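Local coordinates for protein malate dehydrogenase (Plasmodium falciparum, PDB 5NFR) that catalyses the reversible, NAD-dependent conversion of malate to oxaloacetate in the malaria parasite, at residues M1-L6 with D27-D32; N167-G172 with Q182-V187; L244-N249 with K273-G278; L266-T271 with E296-V301. One frame throughout, in Å; residues are numbered along the deposited sequence.

Interaction 1. Residues M1-L6 with D27-D32; sequences MTKIAL and DLILYD
The flat groups at the ends of this contact, the Y31 ring and the D27 carboxylate, meet segment M1-L6 chiefly through their CB atoms, not a face or edge. Y31 CB lies 3.6 Å from L6 O, and with CG anti to the backbone N (chi1 169°) the ring is carried away from strand 3-6; D27 CB is 3.7 Å from T2 O, and its OD1 accepts from N57 N. Within the parallel ladder I4 and L6 do the bonding: I4 N reaches D27 O and L6 N reaches I29 O, both at 2.8 Å, with 174° and 175° at hydrogen, while I4 O and L6 O accept from I29 N and Y31 N; just before the strand, T2 O accepts from D27 N. On the I4, L6, L28 and L30 face, L6 CD1 touches L30 CD2 at 4.0 Å; on the opposite face, the K3 and I29 side chains pass at a slant, CD to CD1 4.0 Å. This is the first beta-alpha-beta unit of a Rossmann fold; D32, just beyond, is a predicted NAD-binding residue. Helix 11-22 packs on the leucine face, L45 of helix 37-52 meets L30, and K3 and A5 bond to strand 72-75.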
loop_
_atom_site.group_PDB
_atom_site.type_symbol
_atom_site.label_atom_id
_atom_site.label_comp_id
_atom_site.label_asym_id
_atom_site.label_seq_id
_atom_site.Cartn_x
_atom_site.Cartn_y
_atom_site.Cartn_z
ATOM N N MET A 1 -11.370 -50.882 -29.594
ATOM C CA MET A 1 -10.459 -50.512 -30.740
ATOM C C MET A 1 -9.892 -49.029 -30.697
ATOM O O MET A 1 -8.753 -48.815 -31.152
ATOM C CB MET A 1 -11.146 -50.837 -32.115
ATOM C CG MET A 1 -10.239 -50.799 -33.388
ATOM S SD MET A 1 -8.962 -52.090 -33.647
ATOM C CE MET A 1 -8.045 -51.570 -35.094
ATOM N N THR A 2 -10.689 -48.061 -30.199
ATOM C CA THR A 2 -10.297 -46.679 -30.001
ATOM C C THR A 2 -9.050 -46.543 -29.170
ATOM O O THR A 2 -8.953 -47.107 -28.087
ATOM C CB THR A 2 -11.427 -45.905 -29.287
ATOM O OG1 THR A 2 -12.634 -45.982 -30.043
ATOM C CG2 THR A 2 -11.067 -44.433 -29.094
ATOM N N LYS A 3 -8.078 -45.768 -29.647
ATOM C CA LYS A 3 -6.829 -45.541 -28.902
ATOM C C LYS A 3 -6.752 -44.090 -28.423
ATOM O O LYS A 3 -6.774 -43.176 -29.270
ATOM C CB LYS A 3 -5.617 -45.824 -29.763
ATOM C CG LYS A 3 -5.229 -47.277 -29.820
ATOM C CD LYS A 3 -3.916 -47.426 -30.597
ATOM C CE LYS A 3 -3.599 -48.903 -30.873
ATOM N NZ LYS A 3 -2.335 -49.035 -31.674
ATOM N N ILE A 4 -6.620 -43.884 -27.101
ATOM C CA ILE A 4 -6.479 -42.558 -26.508
ATOM C C ILE A 4 -4.999 -42.417 -25.989
ATOM O O ILE A 4 -4.605 -43.167 -25.083
ATOM C CB ILE A 4 -7.482 -42.339 -25.406
ATOM C CG1 ILE A 4 -8.923 -42.452 -25.959
ATOM C CG2 ILE A 4 -7.344 -40.986 -24.791
ATOM C CD1 ILE A 4 -10.007 -42.581 -24.900
ATOM N N ALA A 5 -4.248 -41.420 -26.492
ATOM C CA ALA A 5 -2.908 -41.178 -26.124
ATOM C C ALA A 5 -2.778 -39.937 -25.303
ATOM O O ALA A 5 -3.169 -38.850 -25.699
ATOM C CB ALA A 5 -2.009 -41.063 -27.313
ATOM N N LEU A 6 -2.175 -40.107 -24.100
ATOM C CA LEU A 6 -2.035 -39.073 -23.128
ATOM C C LEU A 6 -0.543 -38.726 -23.217
ATOM O O LEU A 6 0.313 -39.463 -22.690
ATOM C CB LEU A 6 -2.470 -39.605 -21.745
ATOM C CG LEU A 6 -3.882 -40.260 -21.694
ATOM C CD1 LEU A 6 -4.150 -41.024 -20.406
ATOM C CD2 LEU A 6 -4.910 -39.169 -21.858
ATOM N N ASP A 27 -8.770 -47.799 -25.282
ATOM C CA ASP A 27 -7.500 -48.211 -24.828
ATOM C C ASP A 27 -6.600 -46.988 -24.535
ATOM O O ASP A 27 -6.652 -45.993 -25.256
ATOM C CB ASP A 27 -6.810 -49.080 -25.857
ATOM C CG ASP A 27 -7.499 -50.383 -26.037
ATOM O OD1 ASP A 27 -8.057 -50.935 -25.052
ATOM O OD2 ASP A 27 -7.451 -50.916 -27.149
ATOM N N LEU A 28 -5.810 -47.051 -23.476
ATOM C CA LEU A 28 -4.950 -45.934 -23.137
ATOM C C LEU A 28 -3.526 -46.186 -23.569
ATOM O O LEU A 28 -2.979 -47.282 -23.407
ATOM C CB LEU A 28 -4.968 -45.648 -21.662
ATOM C CG LEU A 28 -6.349 -45.314 -21.128
ATOM C CD1 LEU A 28 -6.255 -45.114 -19.593
ATOM C CD2 LEU A 28 -6.924 -44.059 -21.793
ATOM N N ILE A 29 -2.911 -45.121 -24.065
ATOM C CA ILE A 29 -1.428 -45.028 -24.151
ATOM C C ILE A 29 -0.936 -43.871 -23.314
ATOM O O ILE A 29 -1.248 -42.709 -23.583
ATOM C CB ILE A 29 -1.024 -44.905 -25.602
ATOM C CG1 ILE A 29 -1.273 -46.255 -26.282
ATOM C CG2 ILE A 29 0.497 -44.600 -25.671
ATOM C CD1 ILE A 29 -1.416 -46.129 -27.716
ATOM N N LEU A 30 -0.329 -44.220 -22.189
ATOM C CA LEU A 30 0.255 -43.237 -21.231
ATOM C C LEU A 30 1.734 -42.981 -21.572
ATOM O O LEU A 30 2.567 -43.893 -21.433
ATOM C CB LEU A 30 0.206 -43.755 -19.820
ATOM C CG LEU A 30 -0.960 -43.250 -19.032
ATOM C CD1 LEU A 30 -1.187 -44.140 -17.823
ATOM C CD2 LEU A 30 -0.730 -41.835 -18.552
ATOM N N TYR A 31 2.020 -41.769 -22.059
ATOM C CA TYR A 31 3.301 -41.391 -22.475
ATOM C C TYR A 31 3.830 -40.321 -21.524
ATOM O O TYR A 31 3.108 -39.358 -21.158
ATOM C CB TYR A 31 3.347 -40.865 -23.963
ATOM C CG TYR A 31 4.671 -40.217 -24.313
ATOM C CD1 TYR A 31 4.906 -38.912 -23.998
ATOM C CD2 TYR A 31 5.713 -40.982 -24.802
ATOM C CE1 TYR A 31 6.120 -38.343 -24.238
ATOM C CE2 TYR A 31 6.957 -40.445 -25.043
ATOM C CZ TYR A 31 7.164 -39.116 -24.751
ATOM O OH TYR A 31 8.379 -38.521 -24.973
ATOM N N ASP A 32 5.132 -40.429 -21.231
ATOM C CA ASP A 32 5.862 -39.317 -20.668
ATOM C C ASP A 32 7.327 -39.390 -21.142
ATOM O O ASP A 32 7.857 -40.464 -21.465
ATOM C CB ASP A 32 5.741 -39.332 -19.124
ATOM C CG ASP A 32 5.965 -37.950 -18.453
ATOM O OD1 ASP A 32 7.116 -37.666 -18.055
ATOM O OD2 ASP A 32 4.957 -37.219 -18.242
#

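Interaction 2. Residues N167-G172 with Q182-V187; sequences NAVILG and QRYTSV
The beta hairpin of strands 166-171 and 179-187, in the C-terminal domain, is joined here near its open end, beyond a type I turn from Q182 to T185 that bends the second strand. N167 and S186 form an antiparallel hydrogen-bonded pair: N167 N to S186 O and S186 N to N167 O are both 2.9 Å, with angles at hydrogen of 164° and 160°. Past the pair the bonding weakens, since V169 N reaches Y184 O only at 3.3 Å in a bent, weak bond. CA-H...O contacts join T185 CA to N167 O and A168 CA to Y184 O, each 3.2 Å. V169 CB is 3.8 Å from Y184 CB and sits at the edge of the ring, near its plane. The Y184 side chain also touches F284 and P285 of its own chain and P191 of the second subunit, and its OH bonds to E194 of that subunit, which also pairs with R183, placing the hairpin at a subunit interface. On the face where A168 CB meets T185 OG1 at 3.8 Å, that hydroxyl is held by L181 O and Y151 OH; on the other, S186 OG bonds to S186 OG of the second subunit.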
loop_
_atom_site.group_PDB
_atom_site.type_symbol
_atom_site.label_atom_id
_atom_site.label_comp_id
_atom_site.label_asym_id
_atom_site.label_seq_id
_atom_site.Cartn_x
_atom_site.Cartn_y
_atom_site.Cartn_z
ATOM N N ASN A 167 -25.966 -23.138 -16.853
ATOM C CA ASN A 167 -25.117 -23.133 -18.017
ATOM C C ASN A 167 -24.710 -21.743 -18.324
ATOM O O ASN A 167 -25.396 -20.782 -18.015
ATOM C CB ASN A 167 -25.847 -23.738 -19.233
ATOM C CG ASN A 167 -26.224 -25.213 -19.027
ATOM O OD1 ASN A 167 -25.633 -25.903 -18.206
ATOM N ND2 ASN A 167 -27.189 -25.690 -19.749
ATOM N N ALA A 168 -23.556 -21.632 -18.966
ATOM C CA ALA A 168 -23.016 -20.324 -19.315
ATOM C C ALA A 168 -21.958 -20.351 -20.389
ATOM O O ALA A 168 -21.421 -21.379 -20.727
ATOM C CB ALA A 168 -22.441 -19.663 -18.087
ATOM N N VAL A 169 -21.744 -19.203 -20.991
ATOM C CA VAL A 169 -20.772 -19.041 -22.043
ATOM C C VAL A 169 -19.715 -18.124 -21.487
ATOM O O VAL A 169 -20.017 -17.041 -20.975
ATOM C CB VAL A 169 -21.413 -18.477 -23.361
ATOM C CG1 VAL A 169 -20.341 -18.047 -24.390
ATOM C CG2 VAL A 169 -22.300 -19.529 -24.018
ATOM N N ILE A 170 -18.484 -18.596 -21.555
ATOM C CA ILE A 170 -17.342 -17.744 -21.283
ATOM C C ILE A 170 -16.469 -17.731 -22.538
ATOM O O ILE A 170 -15.949 -18.766 -22.952
ATOM C CB ILE A 170 -16.528 -18.185 -20.032
ATOM C CG1 ILE A 170 -17.417 -18.065 -18.783
ATOM C CG2 ILE A 170 -15.253 -17.345 -19.859
ATOM C CD1 ILE A 170 -16.755 -18.538 -17.510
ATOM N N LEU A 171 -16.266 -16.521 -23.047
ATOM C CA LEU A 171 -15.424 -16.271 -24.215
ATOM C C LEU A 171 -14.053 -15.771 -23.792
ATOM O O LEU A 171 -13.856 -15.207 -22.738
ATOM C CB LEU A 171 -16.057 -15.229 -25.136
ATOM C CG LEU A 171 -17.453 -15.570 -25.695
ATOM C CD1 LEU A 171 -18.023 -14.369 -26.353
ATOM C CD2 LEU A 171 -17.375 -16.748 -26.658
ATOM N N GLY A 172 -13.090 -16.057 -24.647
ATOM C CA GLY A 172 -11.755 -15.495 -24.509
ATOM C C GLY A 172 -10.737 -16.395 -23.895
ATOM O O GLY A 172 -10.986 -17.555 -23.535
ATOM N N GLN A 182 -23.242 -12.814 -19.001
ATOM C CA GLN A 182 -24.478 -12.845 -18.229
ATOM C C GLN A 182 -25.682 -13.142 -19.057
ATOM O O GLN A 182 -26.535 -13.897 -18.643
ATOM C CB GLN A 182 -24.738 -11.495 -17.589
ATOM C CG GLN A 182 -23.638 -11.041 -16.651
ATOM C CD GLN A 182 -23.952 -9.777 -15.890
ATOM O OE1 GLN A 182 -23.026 -9.077 -15.512
ATOM N NE2 GLN A 182 -25.236 -9.509 -15.590
ATOM N N ARG A 183 -25.769 -12.496 -20.217
ATOM C CA ARG A 183 -26.859 -12.754 -21.165
ATOM C C ARG A 183 -26.980 -14.241 -21.534
ATOM O O ARG A 183 -28.098 -14.710 -21.804
ATOM C CB ARG A 183 -26.686 -11.966 -22.493
ATOM C CG ARG A 183 -27.244 -10.559 -22.485
ATOM C CD ARG A 183 -26.918 -9.812 -23.768
ATOM N NE ARG A 183 -27.454 -10.484 -24.943
ATOM C CZ ARG A 183 -26.778 -10.932 -26.011
ATOM N NH1 ARG A 183 -25.474 -10.779 -26.161
ATOM N NH2 ARG A 183 -27.443 -11.567 -26.952
ATOM N N TYR A 184 -25.832 -14.934 -21.635
ATOM C CA TYR A 184 -25.778 -16.349 -22.006
ATOM C C TYR A 184 -25.539 -17.225 -20.786
ATOM O O TYR A 184 -24.837 -18.209 -20.879
ATOM C CB TYR A 184 -24.700 -16.579 -23.092
ATOM C CG TYR A 184 -24.952 -15.906 -24.471
ATOM C CD1 TYR A 184 -23.986 -15.945 -25.463
ATOM C CD2 TYR A 184 -26.118 -15.204 -24.745
ATOM C CE1 TYR A 184 -24.181 -15.319 -26.675
ATOM C CE2 TYR A 184 -26.337 -14.576 -25.956
ATOM C CZ TYR A 184 -25.386 -14.638 -26.937
ATOM O OH TYR A 184 -25.580 -13.957 -28.117
ATOM N N THR A 185 -26.129 -16.845 -19.659
ATOM C CA THR A 185 -26.152 -17.663 -18.468
ATOM C C THR A 185 -27.591 -18.012 -18.131
ATOM O O THR A 185 -28.447 -17.145 -18.024
ATOM C CB THR A 185 -25.563 -16.884 -17.248
ATOM O OG1 THR A 185 -24.252 -16.381 -17.549
ATOM C CG2 THR A 185 -25.532 -17.754 -16.033
ATOM N N SER A 186 -27.870 -19.285 -17.961
ATOM C CA SER A 186 -29.216 -19.715 -17.613
ATOM C C SER A 186 -29.203 -20.745 -16.473
ATOM O O SER A 186 -28.261 -21.521 -16.335
ATOM C CB SER A 186 -29.961 -20.275 -18.858
ATOM O OG SER A 186 -29.345 -21.458 -19.314
ATOM N N VAL A 187 -30.337 -20.819 -15.776
ATOM C CA VAL A 187 -30.593 -21.837 -14.746
ATOM C C VAL A 187 -31.771 -22.685 -15.247
ATOM O O VAL A 187 -32.927 -22.240 -15.234
ATOM C CB VAL A 187 -30.923 -21.179 -13.375
ATOM C CG1 VAL A 187 -31.115 -22.253 -12.300
ATOM C CG2 VAL A 187 -29.826 -20.188 -12.982
#

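Interaction 3. Residues L244-N249 with K273-G278; sequences LYNENN and KINNKG
From CB outward, the N246 side chain meets N276 at every atom. CB lies 3.7 Å from N276 OD1; CG sits 3.4 Å from N276 ND2; ND2 comes within 3.5 Å of N276 ND2; and OD1 accepts from N276 N at 2.8 Å, with an angle at hydrogen of 160°. The two side chains run roughly perpendicular, yet their amide planes are only 12° apart, and with that CG-ND2 spacing the amides stack. A chi1 of -160° swings the N246 amide to the start of the N275-G278 type I turn. N246 is the C-prime residue of the Schellman motif that ends helix 230-244. N248 OD1 takes N275 ND2 at 2.9 Å; the donor stands well above the N248 carbonyl plane, off the lone pairs, although N248 OD1 lies close to the N275 amide plane. N275 OD1 is engaged as well, by K277 N at 2.8 Å in an Asx turn and by H280 NE2, which favours the modelled orientation of this amide. I274 N to N249 O, 3.1 Å, joins the backbones where strand 249-257 begins. The bonds across the contact are made by neutral amides and backbone groups, so they should depend little on ionisation.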
loop_
_atom_site.group_PDB
_atom_site.type_symbol
_atom_site.label_atom_id
_atom_site.label_comp_id
_atom_site.label_asym_id
_atom_site.label_seq_id
_atom_site.Cartn_x
_atom_site.Cartn_y
_atom_site.Cartn_z
ATOM N N LEU A 244 -15.676 -38.702 -29.859
ATOM C CA LEU A 244 -15.819 -40.121 -30.101
ATOM C C LEU A 244 -17.259 -40.529 -30.431
ATOM O O LEU A 244 -17.476 -41.441 -31.197
ATOM C CB LEU A 244 -15.394 -40.928 -28.873
ATOM C CG LEU A 244 -13.939 -41.022 -28.643
ATOM C CD1 LEU A 244 -13.646 -41.882 -27.408
ATOM C CD2 LEU A 244 -13.188 -41.616 -29.848
ATOM N N TYR A 245 -18.218 -39.921 -29.736
ATOM C CA TYR A 245 -19.608 -40.277 -29.870
ATOM C C TYR A 245 -20.386 -39.330 -30.797
ATOM O O TYR A 245 -21.566 -39.326 -30.775
ATOM C CB TYR A 245 -20.251 -40.307 -28.471
ATOM C CG TYR A 245 -19.687 -41.348 -27.535
ATOM C CD1 TYR A 245 -18.964 -42.473 -27.987
ATOM C CD2 TYR A 245 -19.837 -41.177 -26.169
ATOM C CE1 TYR A 245 -18.491 -43.439 -27.081
ATOM C CE2 TYR A 245 -19.321 -42.113 -25.247
ATOM C CZ TYR A 245 -18.648 -43.243 -25.727
ATOM O OH TYR A 245 -18.253 -44.140 -24.804
ATOM N N ASN A 246 -19.685 -38.448 -31.530
ATOM C CA ASN A 246 -20.297 -37.552 -32.481
ATOM C C ASN A 246 -21.456 -36.791 -31.910
ATOM O O ASN A 246 -22.482 -36.647 -32.501
ATOM C CB ASN A 246 -20.730 -38.364 -33.682
ATOM C CG ASN A 246 -20.932 -37.501 -34.923
ATOM O OD1 ASN A 246 -20.263 -36.470 -35.100
ATOM N ND2 ASN A 246 -21.884 -37.830 -35.699
ATOM N N GLU A 247 -21.261 -36.301 -30.692
ATOM C CA GLU A 247 -22.352 -35.696 -29.962
ATOM C C GLU A 247 -22.768 -34.310 -30.459
ATOM O O GLU A 247 -23.893 -33.884 -30.238
ATOM C CB GLU A 247 -22.024 -35.622 -28.507
ATOM C CG GLU A 247 -21.812 -36.996 -27.904
ATOM C CD GLU A 247 -21.581 -36.934 -26.412
ATOM O OE1 GLU A 247 -21.086 -35.880 -25.963
ATOM O OE2 GLU A 247 -21.992 -37.842 -25.716
ATOM N N ASN A 248 -21.861 -33.583 -31.045
ATOM C CA ASN A 248 -22.140 -32.229 -31.469
ATOM C C ASN A 248 -22.560 -31.269 -30.348
ATOM O O ASN A 248 -23.292 -30.317 -30.534
ATOM C CB ASN A 248 -23.148 -32.267 -32.577
ATOM C CG ASN A 248 -22.804 -31.311 -33.714
ATOM O OD1 ASN A 248 -21.662 -30.889 -33.913
ATOM N ND2 ASN A 248 -23.829 -30.912 -34.434
ATOM N N ASN A 249 -21.966 -31.449 -29.193
ATOM C CA ASN A 249 -22.193 -30.570 -28.036
ATOM C C ASN A 249 -21.600 -29.168 -28.250
ATOM O O ASN A 249 -20.580 -29.022 -28.902
ATOM C CB ASN A 249 -21.594 -31.215 -26.757
ATOM C CG ASN A 249 -22.634 -31.671 -25.802
ATOM O OD1 ASN A 249 -22.870 -32.931 -25.589
ATOM N ND2 ASN A 249 -23.339 -30.658 -25.231
ATOM N N LYS A 273 -18.611 -26.314 -31.403
ATOM C CA LYS A 273 -19.302 -27.593 -31.358
ATOM C C LYS A 273 -18.225 -28.600 -31.578
ATOM O O LYS A 273 -17.419 -28.436 -32.477
ATOM C CB LYS A 273 -20.384 -27.790 -32.484
ATOM C CG LYS A 273 -21.695 -27.048 -32.301
ATOM C CD LYS A 273 -22.625 -27.319 -33.504
ATOM C CE LYS A 273 -23.724 -26.272 -33.642
ATOM N NZ LYS A 273 -24.699 -26.512 -34.792
ATOM N N ILE A 274 -18.324 -29.724 -30.896
ATOM C CA ILE A 274 -17.398 -30.791 -31.152
ATOM C C ILE A 274 -18.202 -32.010 -31.650
ATOM O O ILE A 274 -19.012 -32.498 -30.906
ATOM C CB ILE A 274 -16.515 -31.099 -29.885
ATOM C CG1 ILE A 274 -15.720 -29.889 -29.564
ATOM C CG2 ILE A 274 -15.648 -32.290 -30.118
ATOM C CD1 ILE A 274 -14.848 -29.996 -28.320
ATOM N N ASN A 275 -17.706 -32.621 -32.708
ATOM C CA ASN A 275 -18.214 -33.842 -33.243
ATOM C C ASN A 275 -17.132 -34.708 -33.910
ATOM O O ASN A 275 -15.973 -34.447 -33.688
ATOM C CB ASN A 275 -19.311 -33.501 -34.261
ATOM C CG ASN A 275 -18.769 -32.628 -35.385
ATOM O OD1 ASN A 275 -17.718 -32.938 -35.950
ATOM N ND2 ASN A 275 -19.561 -31.644 -35.798
ATOM N N ASN A 276 -17.550 -35.792 -34.601
ATOM C CA ASN A 276 -16.719 -36.702 -35.429
ATOM C C ASN A 276 -15.582 -36.081 -36.218
ATOM O O ASN A 276 -14.635 -36.762 -36.496
ATOM C CB ASN A 276 -17.594 -37.318 -36.569
ATOM C CG ASN A 276 -17.997 -38.667 -36.266
ATOM O OD1 ASN A 276 -17.554 -39.262 -35.272
ATOM N ND2 ASN A 276 -18.932 -39.183 -37.039
ATOM N N LYS A 277 -15.818 -34.872 -36.676
ATOM C CA LYS A 277 -14.938 -34.184 -37.577
ATOM C C LYS A 277 -14.032 -33.188 -36.861
ATOM O O LYS A 277 -13.234 -32.558 -37.544
ATOM C CB LYS A 277 -15.746 -33.428 -38.687
ATOM C CG LYS A 277 -16.916 -34.189 -39.359
ATOM C CD LYS A 277 -16.491 -35.370 -40.222
ATOM C CE LYS A 277 -16.128 -34.880 -41.628
ATOM N NZ LYS A 277 -15.621 -35.956 -42.557
ATOM N N GLY A 278 -14.222 -32.957 -35.558
ATOM C CA GLY A 278 -13.417 -32.018 -34.809
ATOM C C GLY A 278 -14.181 -30.876 -34.153
ATOM O O GLY A 278 -15.378 -31.018 -33.816
#

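Interaction 4. Residues L266-T271 with E296-V301; sequences LFVGST and ESIASV
F267 O has two neighbours: N126 ND2 of helix 121-132 donates a hydrogen bond to it, and V301 CG1 packs 3.8 Å away. That carbonyl belongs to strand 266-268, an outermost strand of the four-stranded antiparallel sheet in the C-terminal domain, and V301 to the long final helix, 288-311, laid against it. The segment axes approach to 9.4 Å at 118° between their directions, so the helix runs steeply across the strand. Residues I298 and V301, three apart and hence close to the same side of the helix, meet L266 and V268, which are two apart and share a side of the strand. Turned opposite its own N at chi1 -173°, L266 CG carries the CD2 methyl out to the helix: there it touches I298 CG2 at 3.9 Å and V301 CG1 at 4.0 Å. L266 and I298 overlap alongside, running antiparallel. V268 crosses V301 at a slant, CG2 to CG2 3.9 Å, and its other methyl, CG1, lies 4.2 Å from I298 CG1. The contact across the segments is thus apolar and buried. F267 points away from the final helix, its ring edge-to-face with H129 of helix 121-132 and with Y256; helix 121-132 also reaches L266, V268 and V301. The predicted proton acceptor H174 lies about 8 Å from V301 between side chains, and one turn back along the helix S297 OG is hydrogen-bonded to both G173 N and L177 O.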
loop_
_atom_site.group_PDB
_atom_site.type_symbol
_atom_site.label_atom_id
_atom_site.label_comp_id
_atom_site.label_asym_id
_atom_site.label_seq_id
_atom_site.Cartn_x
_atom_site.Cartn_y
_atom_site.Cartn_z
ATOM N N LEU A 266 -6.380 -17.407 -35.592
ATOM C CA LEU A 266 -5.923 -17.559 -34.205
ATOM C C LEU A 266 -6.796 -18.583 -33.462
ATOM O O LEU A 266 -8.023 -18.610 -33.661
ATOM C CB LEU A 266 -6.033 -16.217 -33.505
ATOM C CG LEU A 266 -5.454 -16.110 -32.117
ATOM C CD1 LEU A 266 -3.910 -16.166 -32.182
ATOM C CD2 LEU A 266 -5.925 -14.812 -31.478
ATOM N N PHE A 267 -6.163 -19.433 -32.671
ATOM C CA PHE A 267 -6.883 -20.290 -31.701
ATOM C C PHE A 267 -7.100 -19.501 -30.422
ATOM O O PHE A 267 -6.165 -18.872 -29.916
ATOM C CB PHE A 267 -6.109 -21.530 -31.395
ATOM C CG PHE A 267 -6.129 -22.546 -32.489
ATOM C CD1 PHE A 267 -5.197 -22.508 -33.505
ATOM C CD2 PHE A 267 -7.066 -23.544 -32.488
ATOM C CE1 PHE A 267 -5.155 -23.470 -34.471
ATOM C CE2 PHE A 267 -7.040 -24.539 -33.458
ATOM C CZ PHE A 267 -6.077 -24.478 -34.479
ATOM N N VAL A 268 -8.342 -19.459 -29.969
ATOM C CA VAL A 268 -8.709 -18.712 -28.795
ATOM C C VAL A 268 -10.009 -19.261 -28.265
ATOM O O VAL A 268 -10.848 -19.748 -29.015
ATOM C CB VAL A 268 -8.774 -17.185 -29.055
ATOM C CG1 VAL A 268 -9.951 -16.780 -29.922
ATOM C CG2 VAL A 268 -8.874 -16.405 -27.764
ATOM N N GLY A 269 -10.239 -19.102 -26.996
ATOM C CA GLY A 269 -11.453 -19.524 -26.369
ATOM C C GLY A 269 -12.686 -18.924 -27.001
ATOM O O GLY A 269 -12.847 -17.700 -27.043
ATOM N N SER A 270 -13.582 -19.785 -27.460
ATOM C CA SER A 270 -14.805 -19.356 -28.148
ATOM C C SER A 270 -15.850 -20.452 -28.155
ATOM O O SER A 270 -15.555 -21.587 -27.742
ATOM C CB SER A 270 -14.506 -19.055 -29.630
ATOM O OG SER A 270 -15.479 -18.213 -30.178
ATOM N N THR A 271 -17.069 -20.088 -28.549
ATOM C CA THR A 271 -18.183 -21.031 -28.634
ATOM C C THR A 271 -17.987 -21.987 -29.804
ATOM O O THR A 271 -17.669 -21.499 -30.847
ATOM C CB THR A 271 -19.486 -20.280 -28.864
ATOM O OG1 THR A 271 -19.256 -19.242 -29.779
ATOM C CG2 THR A 271 -19.975 -19.675 -27.574
ATOM N N GLU A 296 -10.541 -7.343 -26.878
ATOM C CA GLU A 296 -9.473 -7.052 -25.956
ATOM C C GLU A 296 -8.754 -8.319 -25.451
ATOM O O GLU A 296 -7.508 -8.379 -25.460
ATOM C CB GLU A 296 -9.992 -6.219 -24.785
ATOM C CG GLU A 296 -8.881 -5.658 -23.922
ATOM C CD GLU A 296 -9.388 -4.901 -22.684
ATOM O OE1 GLU A 296 -10.618 -4.592 -22.601
ATOM O OE2 GLU A 296 -8.532 -4.667 -21.782
ATOM N N SER A 297 -9.520 -9.362 -25.119
ATOM C CA SER A 297 -8.939 -10.677 -24.723
ATOM C C SER A 297 -8.175 -11.329 -25.872
ATOM O O SER A 297 -7.074 -11.867 -25.713
ATOM C CB SER A 297 -10.074 -11.605 -24.242
ATOM O OG SER A 297 -9.590 -12.817 -23.707
ATOM N N ILE A 298 -8.785 -11.252 -27.062
ATOM C CA ILE A 298 -8.182 -11.760 -28.299
ATOM C C ILE A 298 -6.852 -11.079 -28.571
ATOM O O ILE A 298 -5.895 -11.713 -29.024
ATOM C CB ILE A 298 -9.184 -11.643 -29.507
ATOM C CG1 ILE A 298 -10.344 -12.639 -29.284
ATOM C CG2 ILE A 298 -8.496 -11.906 -30.844
ATOM C CD1 ILE A 298 -11.450 -12.631 -30.340
ATOM N N ALA A 299 -6.785 -9.778 -28.310
ATOM C CA ALA A 299 -5.507 -9.014 -28.507
ATOM C C ALA A 299 -4.363 -9.560 -27.680
ATOM O O ALA A 299 -3.289 -9.798 -28.225
ATOM C CB ALA A 299 -5.699 -7.522 -28.258
ATOM N N SER A 300 -4.587 -9.818 -26.371
ATOM C CA SER A 300 -3.544 -10.443 -25.538
ATOM C C SER A 300 -3.072 -11.754 -26.083
ATOM O O SER A 300 -1.871 -12.041 -26.054
ATOM C CB SER A 300 -4.032 -10.712 -24.133
ATOM O OG SER A 300 -4.541 -9.531 -23.633
ATOM N N VAL A 301 -4.036 -12.572 -26.492
ATOM C CA VAL A 301 -3.708 -13.870 -26.989
ATOM C C VAL A 301 -2.854 -13.722 -28.245
ATOM O O VAL A 301 -1.864 -14.440 -28.392
ATOM C CB VAL A 301 -4.993 -14.725 -27.250
ATOM C CG1 VAL A 301 -4.640 -16.076 -27.874
ATOM C CG2 VAL A 301 -5.746 -14.964 -25.951
#

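In the fold
Interaction 1 lies in the N-terminal Rossmann domain; interactions 2, 3 and 4 follow in the C-terminal domain. The centre of interaction 1 is 33 Å from that of interaction 2 and 30 Å from that of interaction 4, both across the chain's centre, but it touches interaction 3, where T2 CG2 packs on L244 CD2 at 3.6 Å and links the domains. Interactions 2 and 4, whose centres are 17 Å apart, touch through V169 on T271 and a probable hydrogen bond from G172 N to G269 O. Interactions 3 and 4 share strand 270-275, and their segments alternate along the chain. Interactions 2 and 3 both reach the second subunit, whereas interaction 4 is internal to the chain.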